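Long-range contacts in arylamine n-acetyltransferase NAT (Mycobacterium tuberculosis, PDB 4BGF), which probably transfers an acetyl group from acetyl-coenzyme A to the amino group of arylamines: residues F91-V96 with H110-V115; D10-R15 with Q26-V31. One frame throughout, in Å; residues are numbered along the deposited sequence.

Interaction 1: residues F91-V96 with H110-V115; sequences FAARVV and HTLLGV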
loop_
_atom_site.group_PDB
_atom_site.type_symbol
_atom_site.label_atom_id
_atom_site.label_comp_id
_atom_site.label_asym_id
_atom_site.label_seq_id
_atom_site.Cartn_x
_atom_site.Cartn_y
_atom_site.Cartn_z
ATOM N N PHE A 91 3.618 0.095 -12.799
ATOM C CA PHE A 91 3.365 -1.296 -13.207
ATOM C C PHE A 91 2.036 -1.806 -12.675
ATOM O O PHE A 91 1.558 -1.326 -11.646
ATOM C CB PHE A 91 4.460 -2.232 -12.662
ATOM C CG PHE A 91 5.850 -1.904 -13.149
ATOM C CD1 PHE A 91 6.065 -1.412 -14.442
ATOM C CD2 PHE A 91 6.939 -2.069 -12.315
ATOM C CE1 PHE A 91 7.336 -1.111 -14.889
ATOM C CE2 PHE A 91 8.219 -1.762 -12.746
ATOM C CZ PHE A 91 8.413 -1.275 -14.033
ATOM N N ALA A 92 1.442 -2.775 -13.380
ATOM C CA ALA A 92 0.225 -3.458 -12.930
ATOM C C ALA A 92 0.570 -4.837 -12.378
ATOM O O ALA A 92 1.549 -5.432 -12.799
ATOM C CB ALA A 92 -0.733 -3.594 -14.062
ATOM N N ALA A 93 -0.222 -5.347 -11.445
ATOM C CA ALA A 93 0.045 -6.665 -10.866
ATOM C C ALA A 93 -1.215 -7.442 -10.441
ATOM O O ALA A 93 -2.234 -6.851 -10.105
ATOM C CB ALA A 93 0.975 -6.490 -9.690
ATOM N N ARG A 94 -1.123 -8.768 -10.422
ATOM C CA ARG A 94 -2.211 -9.608 -9.958
ATOM C C ARG A 94 -1.788 -10.223 -8.646
ATOM O O ARG A 94 -0.741 -10.847 -8.555
ATOM C CB ARG A 94 -2.552 -10.734 -10.942
ATOM C CG ARG A 94 -2.711 -10.322 -12.382
ATOM C CD ARG A 94 -2.969 -11.541 -13.196
ATOM N NE ARG A 94 -2.916 -11.262 -14.617
ATOM C CZ ARG A 94 -3.906 -10.754 -15.344
ATOM N NH1 ARG A 94 -5.079 -10.443 -14.811
ATOM N NH2 ARG A 94 -3.690 -10.533 -16.627
ATOM N N VAL A 95 -2.641 -10.074 -7.639
ATOM C CA VAL A 95 -2.349 -10.549 -6.300
ATOM C C VAL A 95 -2.727 -12.023 -6.188
ATOM O O VAL A 95 -3.898 -12.375 -6.295
ATOM C CB VAL A 95 -3.122 -9.717 -5.254
ATOM C CG1 VAL A 95 -2.811 -10.181 -3.854
ATOM C CG2 VAL A 95 -2.778 -8.262 -5.398
ATOM N N VAL A 96 -1.720 -12.875 -5.992
ATOM C CA VAL A 96 -1.949 -14.303 -5.821
ATOM C C VAL A 96 -1.661 -14.821 -4.392
ATOM O O VAL A 96 -1.651 -16.035 -4.171
ATOM C CB VAL A 96 -1.134 -15.122 -6.849
ATOM C CG1 VAL A 96 -1.601 -14.831 -8.271
ATOM C CG2 VAL A 96 0.331 -14.846 -6.694
ATOM N N HIS A 110 -3.685 -4.650 -8.734
ATOM C CA HIS A 110 -2.594 -4.098 -7.970
ATOM C C HIS A 110 -1.646 -3.262 -8.872
ATOM O O HIS A 110 -1.548 -3.486 -10.067
ATOM C CB HIS A 110 -1.838 -5.205 -7.242
ATOM C CG HIS A 110 -0.770 -4.687 -6.340
ATOM N ND1 HIS A 110 -1.042 -3.846 -5.288
ATOM C CD2 HIS A 110 0.571 -4.852 -6.364
ATOM C CE1 HIS A 110 0.085 -3.528 -4.684
ATOM N NE2 HIS A 110 1.075 -4.129 -5.311
ATOM N N THR A 111 -0.993 -2.279 -8.279
ATOM C CA THR A 111 -0.078 -1.440 -8.989
ATOM C C THR A 111 1.083 -1.174 -8.062
ATOM O O THR A 111 0.889 -1.012 -6.858
ATOM C CB THR A 111 -0.760 -0.130 -9.449
ATOM O OG1 THR A 111 0.112 0.600 -10.329
ATOM C CG2 THR A 111 -1.132 0.736 -8.298
ATOM N N LEU A 112 2.286 -1.202 -8.620
ATOM C CA LEU A 112 3.504 -0.835 -7.920
ATOM C C LEU A 112 4.337 0.106 -8.851
ATOM O O LEU A 112 3.847 0.540 -9.893
ATOM C CB LEU A 112 4.305 -2.095 -7.563
ATOM C CG LEU A 112 4.772 -2.961 -8.753
ATOM C CD1 LEU A 112 6.007 -3.676 -8.415
ATOM C CD2 LEU A 112 3.716 -3.964 -9.268
ATOM N N LEU A 113 5.589 0.386 -8.484
ATOM C CA LEU A 113 6.458 1.330 -9.212
ATOM C C LEU A 113 7.783 0.702 -9.530
ATOM O O LEU A 113 8.283 -0.098 -8.751
ATOM C CB LEU A 113 6.779 2.571 -8.381
ATOM C CG LEU A 113 5.581 3.247 -7.752
ATOM C CD1 LEU A 113 6.075 4.405 -6.892
ATOM C CD2 LEU A 113 4.571 3.670 -8.820
ATOM N N GLY A 114 8.358 1.098 -10.671
ATOM C CA GLY A 114 9.743 0.805 -11.007
ATOM C C GLY A 114 10.510 2.115 -11.128
ATOM O O GLY A 114 10.237 2.898 -12.025
ATOM N N VAL A 115 11.472 2.336 -10.235
ATOM C CA VAL A 115 12.085 3.643 -10.052
ATOM C C VAL A 115 13.570 3.585 -10.413
ATOM O O VAL A 115 14.249 2.634 -10.044
ATOM C CB VAL A 115 11.865 4.156 -8.578
ATOM C CG1 VAL A 115 12.846 5.242 -8.179
ATOM C CG2 VAL A 115 10.430 4.644 -8.396
#
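Phe91 and Leu112 pair across two neighbouring antiparallel strands, 87-95 and 110-116, in the seven-stranded antiparallel sheet of the arylamine N-acetyltransferase fold. Phe91 N donates to Leu112 O almost straight, at 2.9 Å and 172°, and Leu112 N returns a bond to Phe91 O. That carbonyl also accepts from the side chain of Thr111, whose OG1 lies 2.7 Å from Phe91 O. The two donors come to Phe91 O from opposite faces of its carbonyl plane. OG1 stands anti to the Thr111 backbone N (chi1 -171°), beside the carbonyl carbon, and this turns the hydroxyl to the neighbouring strand. Two residues on, Ala93 and His110 form the next hydrogen-bonded pair, with Ala93 N 2.7 Å from His110 O; between them Ala92 faces Thr111 in a non-hydrogen-bonded pair.

Phe91, Ala93, His110 and Leu112 all lie on one face of the sheet. The Phe91 ring reaches along the partner strand past Leu113 to Gly114, where CE2 comes within 3.5 Å of Gly114 CA, so the ring lies against the backbone there. Leu112 CD2 touches both Phe91 CB and Ala93 CB, 3.9 and 3.8 Å away.

The strand pairing helps to place His110: Ala93 CB meets the edge of its imidazole, and Val95 CG2 packs on its CB. Beyond the pair, NE2 is hydrogen-bonded to Asp127 and the side chain touches Cys70 of helix 70-83, consistent with the Cys-His-Asp catalytic triad of this family. Tyr177 and Phe130 bring further rings against the imidazole. His110 CG is anti to the backbone N (chi1 -175°), and CD2 is the ring atom nearest Ala93 CB, at 3.7 Å.

Interaction 2: residues D10-R15 with Q26-V31; sequences DRINYR and QDLVTV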
loop_
_atom_site.group_PDB
_atom_site.type_symbol
_atom_site.label_atom_id
_atom_site.label_comp_id
_atom_site.label_asym_id
_atom_site.label_seq_id
_atom_site.Cartn_x
_atom_site.Cartn_y
_atom_site.Cartn_z
ATOM N N ASP A 10 5.525 17.269 5.785
ATOM C CA ASP A 10 5.096 17.561 7.150
ATOM C C ASP A 10 3.922 16.672 7.591
ATOM O O ASP A 10 3.592 16.623 8.763
ATOM C CB ASP A 10 4.776 19.053 7.331
ATOM C CG ASP A 10 6.040 19.929 7.443
ATOM O OD1 ASP A 10 6.767 20.081 6.429
ATOM O OD2 ASP A 10 6.300 20.470 8.546
ATOM N N ARG A 11 3.318 15.958 6.656
ATOM C CA ARG A 11 2.294 14.963 6.971
ATOM C C ARG A 11 2.971 13.739 7.555
ATOM O O ARG A 11 2.602 13.251 8.614
ATOM C CB ARG A 11 1.546 14.564 5.693
ATOM C CG ARG A 11 0.795 13.243 5.731
ATOM C CD ARG A 11 -0.644 13.397 6.206
ATOM N NE ARG A 11 -1.459 12.241 5.837
ATOM C CZ ARG A 11 -1.875 11.293 6.676
ATOM N NH1 ARG A 11 -1.570 11.334 7.967
ATOM N NH2 ARG A 11 -2.619 10.293 6.203
ATOM N N ILE A 12 3.959 13.245 6.826
ATOM C CA ILE A 12 4.731 12.083 7.234
ATOM C C ILE A 12 5.929 12.499 8.098
ATOM O O ILE A 12 6.676 11.651 8.561
ATOM C CB ILE A 12 5.195 11.253 5.991
ATOM C CG1 ILE A 12 6.359 11.931 5.242
ATOM C CG2 ILE A 12 4.013 11.019 5.062
ATOM C CD1 ILE A 12 6.860 11.150 4.055
ATOM N N ASN A 13 6.082 13.803 8.327
ATOM C CA ASN A 13 7.158 14.348 9.151
ATOM C C ASN A 13 8.516 13.887 8.634
ATOM O O ASN A 13 9.308 13.275 9.353
ATOM C CB ASN A 13 6.958 13.951 10.619
ATOM C CG ASN A 13 7.668 14.883 11.595
ATOM O OD1 ASN A 13 8.177 15.951 11.225
ATOM N ND2 ASN A 13 7.690 14.480 12.865
ATOM N N TYR A 14 8.776 14.171 7.367
ATOM C CA TYR A 14 10.044 13.823 6.776
ATOM C C TYR A 14 11.004 14.980 6.933
ATOM O O TYR A 14 10.746 16.089 6.479
ATOM C CB TYR A 14 9.884 13.448 5.304
ATOM C CG TYR A 14 11.191 13.133 4.635
ATOM C CD1 TYR A 14 11.839 11.936 4.862
ATOM C CD2 TYR A 14 11.776 14.038 3.791
ATOM C CE1 TYR A 14 13.028 11.653 4.251
ATOM C CE2 TYR A 14 12.970 13.781 3.191
ATOM C CZ TYR A 14 13.591 12.583 3.410
ATOM O OH TYR A 14 14.799 12.355 2.787
ATOM N N ARG A 15 12.107 14.674 7.605
ATOM C CA ARG A 15 13.265 15.536 7.713
ATOM C C ARG A 15 14.399 14.701 7.159
ATOM O O ARG A 15 14.723 13.652 7.714
ATOM C CB ARG A 15 13.566 15.878 9.176
ATOM C CG ARG A 15 12.442 16.576 9.915
ATOM C CD ARG A 15 12.343 18.028 9.520
ATOM N NE ARG A 15 10.953 18.469 9.506
ATOM C CZ ARG A 15 10.284 18.947 10.557
ATOM N NH1 ARG A 15 10.867 19.086 11.744
ATOM N NH2 ARG A 15 9.012 19.302 10.408
ATOM N N GLN A 26 14.872 5.043 0.423
ATOM C CA GLN A 26 14.642 4.156 1.555
ATOM C C GLN A 26 13.913 4.880 2.712
ATOM O O GLN A 26 12.960 4.347 3.272
ATOM C CB GLN A 26 15.988 3.556 2.008
ATOM C CG GLN A 26 16.028 2.914 3.396
ATOM C CD GLN A 26 15.342 1.569 3.473
ATOM O OE1 GLN A 26 15.977 0.529 3.444
ATOM N NE2 GLN A 26 14.042 1.590 3.595
ATOM N N ASP A 27 14.354 6.093 3.052
ATOM C CA ASP A 27 13.783 6.862 4.164
ATOM C C ASP A 27 12.341 7.308 3.926
ATOM O O ASP A 27 11.522 7.397 4.853
ATOM C CB ASP A 27 14.639 8.105 4.454
ATOM C CG ASP A 27 16.038 7.757 4.948
ATOM O OD1 ASP A 27 16.349 6.552 5.088
ATOM O OD2 ASP A 27 16.824 8.696 5.205
ATOM N N LEU A 28 12.048 7.643 2.681
ATOM C CA LEU A 28 10.727 8.109 2.360
ATOM C C LEU A 28 9.750 6.984 2.477
ATOM O O LEU A 28 8.671 7.175 3.003
ATOM C CB LEU A 28 10.690 8.680 0.969
ATOM C CG LEU A 28 11.233 10.086 0.879
ATOM C CD1 LEU A 28 11.303 10.419 -0.573
ATOM C CD2 LEU A 28 10.332 11.066 1.618
ATOM N N VAL A 29 10.150 5.814 1.984
ATOM C CA VAL A 29 9.345 4.611 2.069
ATOM C C VAL A 29 9.030 4.243 3.530
ATOM O O VAL A 29 7.885 3.966 3.860
ATOM C CB VAL A 29 10.033 3.429 1.330
ATOM C CG1 VAL A 29 9.476 2.091 1.761
ATOM C CG2 VAL A 29 9.841 3.549 -0.204
ATOM N N THR A 30 10.047 4.228 4.395
ATOM C CA THR A 30 9.865 3.905 5.815
ATOM C C THR A 30 8.880 4.839 6.517
ATOM O O THR A 30 7.962 4.392 7.158
ATOM C CB THR A 30 11.181 4.024 6.566
ATOM O OG1 THR A 30 11.675 5.346 6.373
ATOM C CG2 THR A 30 12.223 3.048 6.052
ATOM N N VAL A 31 9.095 6.145 6.395
ATOM C CA VAL A 31 8.236 7.138 7.027
ATOM C C VAL A 31 6.819 7.246 6.420
ATOM O O VAL A 31 5.866 7.561 7.115
ATOM C CB VAL A 31 8.930 8.504 6.978
ATOM C CG1 VAL A 31 8.176 9.507 7.774
ATOM C CG2 VAL A 31 10.308 8.412 7.567
#
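Tyr14 lays one face of its ring over the tip of Leu28: CD2 sits above the ring centre, 3.6 Å from the centroid and only 9° off the normal, a CH-pi contact. This is the tightly packed part of an apolar join between the turn after helix 5-11 and helix 22-35. The Tyr14 CG is anti to the backbone N (chi1 178°), and the Tyr14 and Leu28 side chains cross at about a right angle. Asp27, one residue earlier in the helix, meets the ring at its edge, with CB 3.9 Å from Tyr14 CE1.

Ile12 continues the packing: its CD1 lies 4.2 Å from the same Leu28 CD2, and its CB is 3.9 Å from Val31 CG1, the Ile12 and Val31 side chains also crossing at about a right angle. No hydrogen bond spans the segments. Asn13 leaves the helical conformation with positive phi (55°), bending the chain between Ile12 and Tyr14.

The outer side is looser. Exposed Asp10 and Arg15 stay clear of helix 22-35 and face each other across the turn, Arg15 NH2 3.5 Å from Asp10 OD2 in a long salt bridge.

Tyr14 OH bonds to Ala17 O in the connection leading to helix 22-35. Arg11 NE bonds to Leu61 O of helix 54-63, while Gln26 is hydrogen-bonded to Thr136 and Ser137, just before strand 139-140.

Overall arrangement
From the N terminus, helix 5-11 leads into the turn at 10-15, and interaction 2 brings helix 22-35 back onto the turn, closing a short connection whose ten intervening residues include the start of the second helix. The chain then runs through helices 54-63 and 70-83 before entering strand 87-95. Interaction 1 closes the next loop, in which thirteen residues without helix or strand join 91-96 to 110-115. The two loops follow one another and neither nest nor cross. The centres of interactions 1 and 2 lie about 22 Å apart, and the nearest atoms of interactions 1 and 2 about 8 Å apart. Interaction 2 fastens N-terminal helical elements together; interaction 1 joins adjacent strands within the seven-stranded sheet.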